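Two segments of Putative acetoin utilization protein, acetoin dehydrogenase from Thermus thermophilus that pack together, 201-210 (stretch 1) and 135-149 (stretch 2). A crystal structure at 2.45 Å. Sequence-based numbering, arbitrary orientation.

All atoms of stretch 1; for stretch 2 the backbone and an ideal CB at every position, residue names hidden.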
# COMPACT_ATOMS: atom_id res chain seq x y z
N GLY A 201 13.14 -40.77 54.30
CA GLY A 201 12.76 -41.81 53.36
C GLY A 201 12.04 -41.36 52.10
O GLY A 201 11.51 -42.18 51.35
N GLU A 202 12.01 -40.05 51.85
CA GLU A 202 11.37 -39.54 50.65
C GLU A 202 12.34 -39.64 49.47
O GLU A 202 13.56 -39.67 49.65
CB GLU A 202 10.93 -38.10 50.86
CG GLU A 202 9.59 -37.76 50.24
CD GLU A 202 8.43 -38.46 50.91
OE1 GLU A 202 7.80 -39.33 50.27
OE2 GLU A 202 8.14 -38.14 52.09
N ARG A 203 11.79 -39.69 48.25
CA ARG A 203 12.61 -39.94 47.07
C ARG A 203 12.90 -38.66 46.29
O ARG A 203 12.10 -38.24 45.45
CB ARG A 203 11.91 -40.95 46.16
CG ARG A 203 12.83 -41.61 45.16
CD ARG A 203 12.09 -42.50 44.18
NE ARG A 203 12.53 -42.37 42.78
CZ ARG A 203 13.63 -41.73 42.37
NH1 ARG A 203 14.46 -41.14 43.23
NH2 ARG A 203 13.92 -41.68 41.08
N VAL A 204 14.05 -38.05 46.56
CA VAL A 204 14.36 -36.72 46.03
C VAL A 204 14.98 -36.78 44.64
O VAL A 204 16.13 -37.19 44.48
CB VAL A 204 15.31 -35.95 46.98
CG1 VAL A 204 15.65 -34.58 46.38
CG2 VAL A 204 14.66 -35.78 48.35
N VAL A 205 14.21 -36.36 43.64
CA VAL A 205 14.62 -36.50 42.25
C VAL A 205 15.70 -35.49 41.86
O VAL A 205 16.74 -35.87 41.31
CB VAL A 205 13.41 -36.33 41.30
CG1 VAL A 205 13.85 -36.53 39.86
CG2 VAL A 205 12.33 -37.33 41.67
N ASP A 206 15.47 -34.21 42.13
CA ASP A 206 16.50 -33.20 41.88
C ASP A 206 16.25 -31.88 42.61
O ASP A 206 15.16 -31.63 43.11
CB ASP A 206 16.63 -32.94 40.39
CG ASP A 206 15.68 -31.87 39.91
OD1 ASP A 206 14.47 -31.97 40.22
OD2 ASP A 206 16.14 -30.92 39.23
N VAL A 207 17.28 -31.04 42.65
CA VAL A 207 17.24 -29.79 43.39
C VAL A 207 18.01 -28.67 42.69
O VAL A 207 19.20 -28.80 42.38
CB VAL A 207 17.83 -29.97 44.80
CG1 VAL A 207 17.80 -28.65 45.55
CG2 VAL A 207 17.07 -31.04 45.55
N ARG A 208 17.33 -27.55 42.46
CA ARG A 208 18.00 -26.35 41.98
C ARG A 208 17.44 -25.11 42.66
O ARG A 208 16.41 -25.17 43.33
CB ARG A 208 17.85 -26.23 40.46
CG ARG A 208 16.47 -26.49 39.93
CD ARG A 208 16.46 -27.79 39.15
NE ARG A 208 16.37 -27.57 37.72
CZ ARG A 208 17.39 -27.22 36.94
NH1 ARG A 208 17.20 -27.05 35.64
NH2 ARG A 208 18.60 -27.03 37.47
N PRO A 209 18.14 -23.97 42.52
CA PRO A 209 17.74 -22.68 43.11
C PRO A 209 16.37 -22.21 42.63
O PRO A 209 16.04 -22.31 41.45
CB PRO A 209 18.85 -21.73 42.68
CG PRO A 209 20.03 -22.61 42.48
CD PRO A 209 19.47 -23.87 41.88
N GLY A 210 15.58 -21.68 43.56
CA GLY A 210 14.29 -21.13 43.21
C GLY A 210 14.38 -20.17 42.03
O GLY A 210 13.54 -20.28 41.11
OXT GLY A 210 15.27 -19.31 42.02
N UNK A 135 5.42 -18.39 43.50
CA UNK A 135 6.65 -17.94 44.13
C UNK A 135 7.90 -18.10 43.28
O UNK A 135 8.98 -18.35 43.81
CB UNK A 135 6.85 -18.70 45.44
N UNK A 136 7.76 -17.96 41.97
CA UNK A 136 8.86 -18.27 41.06
C UNK A 136 9.97 -17.23 41.18
O UNK A 136 11.06 -17.38 40.63
CB UNK A 136 8.36 -18.34 39.62
N UNK A 137 9.69 -16.16 41.92
CA UNK A 137 10.66 -15.10 42.12
C UNK A 137 11.16 -15.02 43.56
O UNK A 137 11.86 -14.07 43.91
CB UNK A 137 10.05 -13.76 41.71
N UNK A 138 10.81 -16.00 44.38
CA UNK A 138 11.14 -15.95 45.80
C UNK A 138 12.45 -16.65 46.16
O UNK A 138 12.78 -16.76 47.35
CB UNK A 138 10.00 -16.57 46.61
N UNK A 139 13.19 -17.11 45.16
CA UNK A 139 14.39 -17.86 45.44
C UNK A 139 14.08 -19.13 46.22
O UNK A 139 13.09 -19.82 45.94
CB UNK A 139 15.39 -16.99 46.21
N UNK A 140 14.91 -19.46 47.19
CA UNK A 140 14.73 -20.70 47.91
C UNK A 140 15.16 -21.86 47.04
O UNK A 140 16.11 -21.74 46.27
CB UNK A 140 13.28 -20.87 48.36
N UNK A 141 14.47 -23.00 47.17
CA UNK A 141 14.82 -24.19 46.42
C UNK A 141 13.64 -24.74 45.65
O UNK A 141 12.52 -24.82 46.17
CB UNK A 141 15.37 -25.26 47.36
N UNK A 142 13.90 -25.13 44.41
CA UNK A 142 12.94 -25.86 43.61
C UNK A 142 13.24 -27.36 43.72
O UNK A 142 14.28 -27.83 43.27
CB UNK A 142 12.98 -25.39 42.15
N UNK A 143 12.33 -28.10 44.35
CA UNK A 143 12.57 -29.50 44.65
C UNK A 143 11.56 -30.37 43.92
O UNK A 143 10.36 -30.27 44.16
CB UNK A 143 12.50 -29.75 46.16
N UNK A 144 12.05 -31.21 43.02
CA UNK A 144 11.22 -32.28 42.47
C UNK A 144 11.37 -33.48 43.39
O UNK A 144 12.48 -33.95 43.63
CB UNK A 144 11.61 -32.62 41.03
N UNK A 145 10.24 -33.98 43.89
CA UNK A 145 10.26 -35.12 44.79
C UNK A 145 9.14 -36.09 44.45
O UNK A 145 8.02 -35.68 44.11
CB UNK A 145 10.14 -34.66 46.24
N UNK A 146 9.46 -37.38 44.52
CA UNK A 146 8.48 -38.43 44.27
C UNK A 146 8.00 -39.00 45.59
O UNK A 146 8.77 -39.58 46.35
CB UNK A 146 9.07 -39.53 43.39
N UNK A 147 6.71 -38.84 45.86
CA UNK A 147 6.11 -39.40 47.06
C UNK A 147 5.14 -40.49 46.64
O UNK A 147 4.65 -40.49 45.51
CB UNK A 147 5.41 -38.32 47.89
N UNK A 148 4.87 -41.45 47.53
CA UNK A 148 3.94 -42.53 47.17
C UNK A 148 2.61 -41.87 46.83
O UNK A 148 2.27 -40.83 47.40
CB UNK A 148 3.78 -43.55 48.30
N UNK A 149 1.86 -42.45 45.90
CA UNK A 149 0.58 -41.85 45.56
C UNK A 149 -0.57 -42.42 46.38
O UNK A 149 -1.59 -42.84 45.83
CB UNK A 149 0.30 -42.04 44.07

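The two segments run antiparallel, so stretch 2 is read from the far end of stretch 1, beginning near Gly210. Position 135 has positive phi (75°), which by itself favours glycine, and it is Gly135, closing a helix with a Schellman motif and opening a type I turn. Positions 136, 137 and 138 have no atom of stretch 1 near their ideal CB, so the contact sets no requirement; they are Leu136, Lys137 and Leu138.

At 139 and 140 phi is again positive (61° and 74°) and the CA-to-CB direction points away, so glycine is the natural guess. Both are glycine, and their backbones serve the chain terminus: Gly210 N donates to Gly140 O at 2.8 Å, while Gly210 CA makes a CA-H...O contact with Gly139 O at 3.3 Å.

Position 141 starts the strand. Its CB points sideways, 4.5 Å from Val207 CG1, so an aliphatic chain that can reach back would suit, whether leucine, isoleucine, valine or methionine. Leu141 does this, CD1 lying 3.9 Å from Val207 CG1.

At 142 the CB shares a face with Asp206 and Arg208. A carboxylate there could welcome a base, yet Arg208 argues equally for an acid or a neutral polar group. The residue is Arg142. Its NH1 lies 3.8 Å from Arg208 NE, a cost in like charge, and its NE and NH2 are hydrogen-bonded elsewhere in the structure; stretch 1 does not itself select arginine. Asp206 OD2 lies 3.7 Å from Arg208 NE, a long salt bridge of charge alone. A water bridges Arg142 O (2.8 Å), Arg142 NH1 (3.3 Å, weak) and Asp206 OD1 (2.8 Å, weak), with more acceptors in reach than it has protons. The backbone forms a reciprocal pair, Arg142 N to Arg208 O at 2.7 Å and Arg208 N to Arg142 O at 3.2 Å.

Position 143 lies on the other face, with Val207 and Val204, and asks for an aliphatic, preferably beta-branched. Ile143 touches both, CG1 to Val207 CG2 and CG2 to Val204 CG1, each at 4.4 Å.

At 144 the ideal CB sits 3.0 Å from Asp206 OD1, so a small hydroxyl donor, serine or threonine, fits well. Thr144 OG1 gives OD1 of Asp206 a weak hydrogen bond of 2.9 Å, and its CG2 rests 3.8 Å from Val205 CB. Here a beta bulge shifts the register: Thr144 O receives Val205 N (3.0 Å) and, weakly, Asp206 N (3.4 Å).

Position 145 lies on the same face as Val204, with the aliphatic part of Glu202 nearby; valine, isoleucine or threonine would do. Val145 packs CG2 3.6 Å from Glu202 CG.

At 146 the neighbours are Arg203 and Val205, and the guanidinium invites an acid. Asp146 places OD2 over one face of it, 3.8 Å from Arg203 NE, a long salt bridge of charge alone; its N donates to Arg203 O at 2.9 Å.

At 147 the ideal CB is 3.5 Å from Glu202 OE1, so a polar donor might be guessed. Ile147 CG2 instead comes to 3.2 Å from Glu202 OE1, a methyl beside a carboxylate, while the end of the side chain leads away. Position 148, with phi -59°, admits proline: Pro148 CD lies 3.6 Å from Glu202 OE1. Position 149 is out of reach; it is Asp149.

Stretch 2 (135-149) GLKLGGLRITVDIPD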
# COMPACT_ATOMS: atom_id res chain seq x y z
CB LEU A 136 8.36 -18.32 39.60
CG LEU A 136 7.14 -19.22 39.32
CD1 LEU A 136 6.84 -19.22 37.83
CD2 LEU A 136 7.40 -20.64 39.81
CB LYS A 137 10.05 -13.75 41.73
CG LYS A 137 10.09 -13.44 40.25
CD LYS A 137 9.42 -12.10 39.98
CE LYS A 137 9.71 -11.62 38.57
NZ LYS A 137 11.17 -11.36 38.35
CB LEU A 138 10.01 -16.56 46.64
CG LEU A 138 8.67 -15.83 46.56
CD1 LEU A 138 7.73 -16.46 47.57
CD2 LEU A 138 8.86 -14.33 46.86
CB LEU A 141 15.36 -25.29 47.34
CG LEU A 141 16.74 -25.07 47.98
CD1 LEU A 141 17.22 -26.38 48.62
CD2 LEU A 141 17.71 -24.60 46.92
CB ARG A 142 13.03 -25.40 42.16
CG ARG A 142 12.11 -26.11 41.20
CD ARG A 142 12.45 -25.71 39.77
NE ARG A 142 11.46 -26.15 38.79
CZ ARG A 142 11.57 -27.26 38.08
NH1 ARG A 142 12.61 -28.06 38.25
NH2 ARG A 142 10.64 -27.57 37.18
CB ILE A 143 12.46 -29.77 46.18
CG1 ILE A 143 13.46 -28.89 46.94
CG2 ILE A 143 12.71 -31.25 46.49
CD1 ILE A 143 13.35 -28.99 48.45
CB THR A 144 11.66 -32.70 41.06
OG1 THR A 144 11.62 -31.56 40.20
CG2 THR A 144 10.73 -33.76 40.52
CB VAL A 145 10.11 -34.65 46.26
CG1 VAL A 145 8.95 -33.67 46.39
CG2 VAL A 145 9.89 -35.85 47.18
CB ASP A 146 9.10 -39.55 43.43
CG ASP A 146 9.32 -39.13 41.99
OD1 ASP A 146 8.64 -38.18 41.52
OD2 ASP A 146 10.16 -39.76 41.31
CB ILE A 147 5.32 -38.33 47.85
CG1 ILE A 147 4.24 -37.71 46.95
CG2 ILE A 147 6.27 -37.26 48.38
CD1 ILE A 147 3.29 -36.77 47.69
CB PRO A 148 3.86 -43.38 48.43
CG PRO A 148 5.09 -43.06 49.20
CD PRO A 148 5.39 -41.61 48.90
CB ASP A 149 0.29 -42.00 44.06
CG ASP A 149 -0.06 -43.43 43.66
OD1 ASP A 149 0.52 -44.38 44.24
OD2 ASP A 149 -0.91 -43.59 42.76
O HOH W 1 14.29 -29.28 40.84
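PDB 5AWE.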